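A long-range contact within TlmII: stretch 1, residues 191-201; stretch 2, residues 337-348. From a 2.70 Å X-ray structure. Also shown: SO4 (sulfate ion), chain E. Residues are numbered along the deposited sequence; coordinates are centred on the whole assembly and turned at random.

Stretch 1 (191-201) RHRWWSRRLPA
Stretch 2 (337-348) DVVDLAVDLGVV

Two helical segments, at least 139 residues apart in sequence wherever they touch, pack mainly through apolar side chains; no hydrogen bond crosses between them. The helix of stretch 1 and helix 337-344 both begin earlier in the chain and run in broadly the same direction, with a signed crossing angle of -47° and axes 10.2 Å apart at closest approach. In the CA register, Trp195 CA lies 7.4 Å from Val338 CA and Ser196 CA lies 7.3 Å from Leu341 CA. Further along, Leu199 CA is 6.4 Å from Ala342 CA. Pro200 CA is 6.1 Å from Val347 CA, so the backbones draw closer toward their C-terminal ends. Together they bury 463 Å².

The first rule is spacing: His192, Trp195, Ser196 and Leu199 recur at intervals of three and four, and so fall along one side of stretch 1. Arg191 stands out of reach. His192 leaves the backbone sideways, but its t rotamer (chi2 -89°) brings the ring close enough to cover Leu341, whose CD2 lies over one face, 4.3 Å from the ring centroid. Arg193 points away, into the exposed side of the helix.

Trp195 points toward stretch 2 in the m rotamer with chi2 95°, and its flat indole offers a face to a branched aliphatic partner. Val338, chi1 t, sets CG2 over the six-membered ring, 4.3 Å from its centroid, while Trp195 CB meets Leu341 CD2 at 3.9 Å. Trp195 NE1 is hydrogen-bonded elsewhere in the structure, so the buried indole leaves no polar atom unsatisfied.

Ser196, chi1 m, lies close against Leu341, its OG 3.6 Å from Leu341 CD2. That hydroxyl is already spent within its own helix, Ser196 OG donating to His192 O at 2.7 Å, which makes a polar residue tolerable against leucine.

Arg197 and Arg198 point away from the contact. Arg198 (chi1 m, chi2 and chi3 t) folds back so that NH2 donates to Trp194 O at 2.9 Å and to O3 of the sulfate at 2.6 Å, while NH1 donates to sulfate O4 at 2.8 Å; the anion, probably from the crystallisation liquor, sits apart from the apolar seam.

Leu199 is the centrepiece, with 95 Å² covered, the most of any residue here. Its backbone keeps helical phi/psi (-53/-43), and its m,t rotamer carries CD1 to 3.7 Å from Leu341 CG and 3.8 Å from Ala342 CB. The short methyl of Ala342 fits where the backbones come close. Leu341 itself takes the t,p rotamer. Leu199 CB also touches Leu345 CD1, at 4.1 Å.

Pro200 closes the seam, its CD 4.4 Å from Leu345 CD1 and its CA 4.0 Å from Val347 CG2. Helix 337-344 is followed by a Schellman motif: Gly346 takes positive phi (70/22), a conformation that favours glycine, and Val347 N bonds back to Ala342 O at 2.8 Å. Val347, chi1 t, points toward stretch 1, its CG2 3.7 Å from Leu199 O.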

ATOM      1  N   ARG A 191      12.665 -13.721  17.402  1.00 18.50           N
ATOM      2  CA  ARG A 191      11.443 -13.353  16.697  1.00 17.90           C
ATOM      3  C   ARG A 191      10.773 -14.594  16.113  1.00 20.85           C
ATOM      4  O   ARG A 191       9.546 -14.716  16.120  1.00 26.66           O
ATOM      5  CB  ARG A 191      11.752 -12.353  15.581  1.00 16.55           C
ATOM      6  CG  ARG A 191      12.482 -11.097  16.040  1.00 17.43           C
ATOM      7  CD  ARG A 191      11.623 -10.249  16.961  1.00 13.96           C
ATOM      8  NE  ARG A 191      12.352  -9.089  17.467  1.00 20.11           N
ATOM      9  CZ  ARG A 191      12.485  -7.939  16.811  1.00 18.22           C
ATOM     10  NH1 ARG A 191      11.938  -7.785  15.614  1.00 19.64           N
ATOM     11  NH2 ARG A 191      13.169  -6.939  17.351  1.00 19.66           N
ATOM     12  N   HIS A 192      11.587 -15.511  15.599  1.00 18.81           N
ATOM     13  CA  HIS A 192      11.074 -16.744  15.022  1.00 19.98           C
ATOM     14  C   HIS A 192      10.412 -17.591  16.099  1.00 22.19           C
ATOM     15  O   HIS A 192       9.404 -18.249  15.853  1.00 21.13           O
ATOM     16  CB  HIS A 192      12.195 -17.530  14.346  1.00 18.62           C
ATOM     17  CG  HIS A 192      11.710 -18.675  13.513  1.00 38.82           C
ATOM     18  ND1 HIS A 192      11.506 -19.938  14.027  1.00 38.74           N
ATOM     19  CD2 HIS A 192      11.384 -18.745  12.201  1.00 38.61           C
ATOM     20  CE1 HIS A 192      11.078 -20.738  13.066  1.00 42.79           C
ATOM     21  NE2 HIS A 192      10.996 -20.039  11.948  1.00 42.93           N
ATOM     22  N   ARG A 193      10.992 -17.571  17.293  1.00 25.93           N
ATOM     23  CA  ARG A 193      10.423 -18.282  18.430  1.00 27.46           C
ATOM     24  C   ARG A 193       9.086 -17.677  18.845  1.00 24.18           C
ATOM     25  O   ARG A 193       8.101 -18.392  19.030  1.00 25.16           O
ATOM     26  CB  ARG A 193      11.382 -18.241  19.618  1.00 30.05           C
ATOM     27  CG  ARG A 193      12.010 -19.576  19.971  1.00 52.44           C
ATOM     28  CD  ARG A 193      12.541 -19.549  21.396  1.00 66.92           C
ATOM     29  NE  ARG A 193      11.472 -19.334  22.367  1.00 71.61           N
ATOM     30  CZ  ARG A 193      11.637 -18.744  23.548  1.00 71.29           C
ATOM     31  NH1 ARG A 193      12.832 -18.298  23.909  1.00 73.90           N
ATOM     32  NH2 ARG A 193      10.605 -18.592  24.365  1.00 66.30           N
ATOM     33  N   TRP A 194       9.069 -16.355  18.993  1.00 19.85           N
ATOM     34  CA  TRP A 194       7.891 -15.623  19.447  1.00 24.40           C
ATOM     35  C   TRP A 194       6.669 -15.923  18.585  1.00 32.43           C
ATOM     36  O   TRP A 194       5.561 -16.081  19.098  1.00 41.44           O
ATOM     37  CB  TRP A 194       8.179 -14.120  19.440  1.00 14.45           C
ATOM     38  CG  TRP A 194       7.151 -13.285  20.156  1.00 21.21           C
ATOM     39  CD1 TRP A 194       7.160 -12.930  21.473  1.00 22.98           C
ATOM     40  CD2 TRP A 194       5.974 -12.686  19.588  1.00 16.79           C
ATOM     41  NE1 TRP A 194       6.064 -12.155  21.763  1.00 21.44           N
ATOM     42  CE2 TRP A 194       5.321 -11.990  20.624  1.00 18.37           C
ATOM     43  CE3 TRP A 194       5.411 -12.675  18.307  1.00 15.65           C
ATOM     44  CZ2 TRP A 194       4.132 -11.290  20.421  1.00 21.49           C
ATOM     45  CZ3 TRP A 194       4.229 -11.977  18.108  1.00 13.85           C
ATOM     46  CH2 TRP A 194       3.604 -11.296  19.160  1.00 16.06           C
ATOM     47  N   TRP A 195       6.878 -16.010  17.275  1.00 28.91           N
ATOM     48  CA  TRP A 195       5.787 -16.281  16.349  1.00 28.80           C
ATOM     49  C   TRP A 195       5.451 -17.766  16.267  1.00 29.56           C
ATOM     50  O   TRP A 195       4.305 -18.132  16.012  1.00 32.87           O
ATOM     51  CB  TRP A 195       6.109 -15.722  14.963  1.00 15.69           C
ATOM     52  CG  TRP A 195       5.887 -14.248  14.859  1.00 14.52           C
ATOM     53  CD1 TRP A 195       6.816 -13.261  15.027  1.00 17.79           C
ATOM     54  CD2 TRP A 195       4.649 -13.589  14.577  1.00 19.61           C
ATOM     55  NE1 TRP A 195       6.232 -12.028  14.860  1.00 18.33           N
ATOM     56  CE2 TRP A 195       4.901 -12.203  14.584  1.00 13.06           C
ATOM     57  CE3 TRP A 195       3.350 -14.038  14.318  1.00 17.21           C
ATOM     58  CZ2 TRP A 195       3.900 -11.261  14.340  1.00 18.47           C
ATOM     59  CZ3 TRP A 195       2.360 -13.103  14.076  1.00 13.82           C
ATOM     60  CH2 TRP A 195       2.638 -11.732  14.088  1.00 12.86           C
ATOM     61  N   SER A 196       6.449 -18.619  16.482  1.00 28.95           N
ATOM     62  CA  SER A 196       6.229 -20.064  16.475  1.00 29.91           C
ATOM     63  C   SER A 196       5.294 -20.487  17.599  1.00 30.24           C
ATOM     64  O   SER A 196       4.528 -21.438  17.456  1.00 33.94           O
ATOM     65  CB  SER A 196       7.554 -20.819  16.600  1.00 30.22           C
ATOM     66  OG  SER A 196       8.314 -20.698  15.407  1.00 35.18           O
ATOM     67  N   ARG A 197       5.364 -19.769  18.715  1.00 27.82           N
ATOM     68  CA  ARG A 197       4.556 -20.078  19.888  1.00 30.67           C
ATOM     69  C   ARG A 197       3.117 -19.580  19.743  1.00 32.21           C
ATOM     70  O   ARG A 197       2.196 -20.145  20.334  1.00 39.03           O
ATOM     71  CB  ARG A 197       5.207 -19.486  21.143  1.00 39.75           C
ATOM     72  CG  ARG A 197       4.399 -19.660  22.420  1.00 55.58           C
ATOM     73  CD  ARG A 197       5.040 -18.943  23.604  1.00 67.01           C
ATOM     74  NE  ARG A 197       5.964 -19.796  24.348  1.00 71.45           N
ATOM     75  CZ  ARG A 197       7.272 -19.866  24.121  1.00 71.92           C
ATOM     76  NH1 ARG A 197       7.822 -19.133  23.161  1.00 75.24           N
ATOM     77  NH2 ARG A 197       8.031 -20.671  24.853  1.00 67.25           N
ATOM     78  N   ARG A 198       2.924 -18.538  18.941  1.00 26.59           N
ATOM     79  CA  ARG A 198       1.621 -17.879  18.853  1.00 28.26           C
ATOM     80  C   ARG A 198       0.778 -18.261  17.636  1.00 32.05           C
ATOM     81  O   ARG A 198      -0.451 -18.276  17.713  1.00 34.85           O
ATOM     82  CB  ARG A 198       1.793 -16.362  18.938  1.00 18.15           C
ATOM     83  CG  ARG A 198       2.050 -15.885  20.355  1.00 22.86           C
ATOM     84  CD  ARG A 198       2.585 -14.471  20.398  1.00 28.84           C
ATOM     85  NE  ARG A 198       2.904 -14.062  21.763  1.00 31.63           N
ATOM     86  CZ  ARG A 198       4.004 -14.427  22.416  1.00 33.27           C
ATOM     87  NH1 ARG A 198       4.208 -14.002  23.656  1.00 41.92           N
ATOM     88  NH2 ARG A 198       4.899 -15.215  21.832  1.00 25.65           N
ATOM     89  N   LEU A 199       1.435 -18.566  16.521  1.00 26.14           N
ATOM     90  CA  LEU A 199       0.736 -18.963  15.295  1.00 23.81           C
ATOM     91  C   LEU A 199      -0.270 -20.121  15.437  1.00 28.41           C
ATOM     92  O   LEU A 199      -1.363 -20.050  14.872  1.00 37.61           O
ATOM     93  CB  LEU A 199       1.731 -19.246  14.162  1.00 19.24           C
ATOM     94  CG  LEU A 199       2.346 -18.024  13.476  1.00 22.89           C
ATOM     95  CD1 LEU A 199       3.332 -18.442  12.395  1.00 20.21           C
ATOM     96  CD2 LEU A 199       1.260 -17.128  12.895  1.00 22.30           C
ATOM     97  N   PRO A 200       0.088 -21.193  16.173  1.00 25.13           N
ATOM     98  CA  PRO A 200      -0.899 -22.272  16.308  1.00 26.68           C
ATOM     99  C   PRO A 200      -2.136 -21.869  17.108  1.00 30.11           C
ATOM    100  O   PRO A 200      -3.191 -22.482  16.944  1.00 39.18           O
ATOM    101  CB  PRO A 200      -0.127 -23.357  17.067  1.00 24.29           C
ATOM    102  CG  PRO A 200       1.302 -23.078  16.785  1.00 23.54           C
ATOM    103  CD  PRO A 200       1.394 -21.588  16.734  1.00 21.77           C
ATOM    104  N   ALA A 201      -2.009 -20.856  17.958  1.00 26.10           N
ATOM    105  CA  ALA A 201      -3.105 -20.459  18.836  1.00 31.01           C
ATOM    106  C   ALA A 201      -4.082 -19.495  18.168  1.00 35.24           C
ATOM    107  O   ALA A 201      -5.118 -19.159  18.738  1.00 37.65           O
ATOM    108  CB  ALA A 201      -2.557 -19.855  20.118  1.00 32.70           C
ATOM    109  N   ASP A 337       8.155 -14.049   6.041  1.00 20.09           N
ATOM    110  CA  ASP A 337       8.743 -15.002   6.976  1.00 20.97           C
ATOM    111  C   ASP A 337       7.675 -15.568   7.904  1.00 24.69           C
ATOM    112  O   ASP A 337       7.756 -16.721   8.324  1.00 29.06           O
ATOM    113  CB  ASP A 337       9.864 -14.352   7.787  1.00 21.18           C
ATOM    114  CG  ASP A 337      11.142 -14.188   6.985  1.00 34.20           C
ATOM    115  OD1 ASP A 337      11.491 -15.118   6.225  1.00 38.09           O
ATOM    116  OD2 ASP A 337      11.797 -13.131   7.119  1.00 35.76           O
ATOM    117  N   VAL A 338       6.674 -14.749   8.218  1.00 17.81           N
ATOM    118  CA  VAL A 338       5.542 -15.195   9.024  1.00 16.78           C
ATOM    119  C   VAL A 338       4.693 -16.187   8.237  1.00 28.10           C
ATOM    120  O   VAL A 338       4.294 -17.226   8.763  1.00 31.85           O
ATOM    121  CB  VAL A 338       4.671 -14.008   9.486  1.00 13.12           C
ATOM    122  CG1 VAL A 338       3.362 -14.501  10.078  1.00 13.22           C
ATOM    123  CG2 VAL A 338       5.424 -13.166  10.499  1.00 27.00           C
ATOM    124  N   VAL A 339       4.431 -15.860   6.974  1.00 30.91           N
ATOM    125  CA  VAL A 339       3.645 -16.717   6.090  1.00 23.98           C
ATOM    126  C   VAL A 339       4.297 -18.085   5.909  1.00 29.03           C
ATOM    127  O   VAL A 339       3.640 -19.118   6.043  1.00 30.11           O
ATOM    128  CB  VAL A 339       3.432 -16.058   4.713  1.00 15.66           C
ATOM    129  CG1 VAL A 339       2.992 -17.088   3.686  1.00 16.95           C
ATOM    130  CG2 VAL A 339       2.419 -14.926   4.818  1.00 14.34           C
ATOM    131  N   ASP A 340       5.592 -18.082   5.610  1.00 32.78           N
ATOM    132  CA  ASP A 340       6.358 -19.316   5.479  1.00 37.92           C
ATOM    133  C   ASP A 340       6.261 -20.147   6.753  1.00 31.53           C
ATOM    134  O   ASP A 340       6.094 -21.366   6.700  1.00 29.84           O
ATOM    135  CB  ASP A 340       7.828 -19.009   5.176  1.00 50.92           C
ATOM    136  CG  ASP A 340       8.028 -18.380   3.806  1.00 66.24           C
ATOM    137  OD1 ASP A 340       7.181 -18.611   2.916  1.00 72.21           O
ATOM    138  OD2 ASP A 340       9.035 -17.660   3.617  1.00 69.05           O
ATOM    139  N   LEU A 341       6.363 -19.477   7.896  1.00 31.22           N
ATOM    140  CA  LEU A 341       6.321 -20.150   9.189  1.00 30.87           C
ATOM    141  C   LEU A 341       4.953 -20.768   9.455  1.00 31.85           C
ATOM    142  O   LEU A 341       4.856 -21.910   9.905  1.00 44.24           O
ATOM    143  CB  LEU A 341       6.687 -19.178  10.311  1.00 24.13           C
ATOM    144  CG  LEU A 341       6.727 -19.755  11.724  1.00 23.41           C
ATOM    145  CD1 LEU A 341       7.661 -20.957  11.795  1.00 28.12           C
ATOM    146  CD2 LEU A 341       7.155 -18.684  12.712  1.00 23.28           C
ATOM    147  N   ALA A 342       3.899 -20.010   9.173  1.00 21.32           N
ATOM    148  CA  ALA A 342       2.539 -20.496   9.376  1.00 22.78           C
ATOM    149  C   ALA A 342       2.224 -21.695   8.488  1.00 28.79           C
ATOM    150  O   ALA A 342       1.379 -22.526   8.826  1.00 30.42           O
ATOM    151  CB  ALA A 342       1.540 -19.386   9.131  1.00 29.94           C
ATOM    152  N   VAL A 343       2.905 -21.777   7.351  1.00 30.01           N
ATOM    153  CA  VAL A 343       2.720 -22.890   6.432  1.00 30.74           C
ATOM    154  C   VAL A 343       3.369 -24.160   6.970  1.00 34.23           C
ATOM    155  O   VAL A 343       2.765 -25.232   6.941  1.00 39.19           O
ATOM    156  CB  VAL A 343       3.288 -22.569   5.034  1.00 30.24           C
ATOM    157  CG1 VAL A 343       3.444 -23.837   4.213  1.00 30.16           C
ATOM    158  CG2 VAL A 343       2.393 -21.569   4.320  1.00 25.84           C
ATOM    159  N   ASP A 344       4.596 -24.028   7.468  1.00 41.51           N
ATOM    160  CA  ASP A 344       5.331 -25.166   8.017  1.00 51.92           C
ATOM    161  C   ASP A 344       4.641 -25.747   9.248  1.00 43.47           C
ATOM    162  O   ASP A 344       4.632 -26.959   9.452  1.00 46.58           O
ATOM    163  CB  ASP A 344       6.766 -24.767   8.372  1.00 62.67           C
ATOM    164  CG  ASP A 344       7.575 -24.344   7.161  1.00 71.11           C
ATOM    165  OD1 ASP A 344       7.174 -24.676   6.024  1.00 70.74           O
ATOM    166  OD2 ASP A 344       8.618 -23.684   7.348  1.00 78.50           O
ATOM    167  N   LEU A 345       4.063 -24.873  10.064  1.00 40.35           N
ATOM    168  CA  LEU A 345       3.358 -25.300  11.265  1.00 39.33           C
ATOM    169  C   LEU A 345       1.953 -25.815  10.942  1.00 46.33           C
ATOM    170  O   LEU A 345       1.203 -26.203  11.839  1.00 49.52           O
ATOM    171  CB  LEU A 345       3.286 -24.151  12.272  1.00 36.00           C
ATOM    172  CG  LEU A 345       4.621 -23.543  12.711  1.00 31.65           C
ATOM    173  CD1 LEU A 345       4.390 -22.355  13.627  1.00 30.94           C
ATOM    174  CD2 LEU A 345       5.498 -24.577  13.396  1.00 31.66           C
ATOM    175  N   GLY A 346       1.604 -25.807   9.658  1.00 48.03           N
ATOM    176  CA  GLY A 346       0.331 -26.338   9.198  1.00 29.54           C
ATOM    177  C   GLY A 346      -0.863 -25.501   9.606  1.00 37.49           C
ATOM    178  O   GLY A 346      -1.991 -25.991   9.650  1.00 35.19           O
ATOM    179  N   VAL A 347      -0.613 -24.233   9.909  1.00 39.01           N
ATOM    180  CA  VAL A 347      -1.676 -23.322  10.314  1.00 38.71           C
ATOM    181  C   VAL A 347      -2.496 -22.880   9.104  1.00 40.75           C
ATOM    182  O   VAL A 347      -3.722 -22.805   9.168  1.00 45.60           O
ATOM    183  CB  VAL A 347      -1.111 -22.096  11.053  1.00 32.36           C
ATOM    184  CG1 VAL A 347      -2.220 -21.116  11.393  1.00 30.65           C
ATOM    185  CG2 VAL A 347      -0.377 -22.532  12.312  1.00 26.48           C
ATOM    186  N   VAL A 348      -1.814 -22.599   7.997  1.00 36.87           N
ATOM    187  CA  VAL A 348      -2.485 -22.200   6.765  1.00 35.52           C
ATOM    188  C   VAL A 348      -1.969 -22.990   5.567  1.00 47.00           C
ATOM    189  O   VAL A 348      -0.858 -23.519   5.592  1.00 52.04           O
ATOM    190  CB  VAL A 348      -2.308 -20.697   6.479  1.00 27.78           C
ATOM    191  CG1 VAL A 348      -3.026 -19.867   7.528  1.00 22.61           C
ATOM    192  CG2 VAL A 348      -0.829 -20.338   6.415  1.00 25.40           C
TER
HETATM  193  S   SO4 E 501       7.223 -15.278  24.908  1.00 76.93           S
HETATM  194  O1  SO4 E 501       6.912 -16.413  25.773  1.00 82.02           O
HETATM  195  O2  SO4 E 501       8.650 -14.962  24.963  1.00 74.20           O
HETATM  196  O3  SO4 E 501       6.872 -15.633  23.536  1.00 80.82           O
HETATM  197  O4  SO4 E 501       6.452 -14.120  25.356  1.00 67.30           O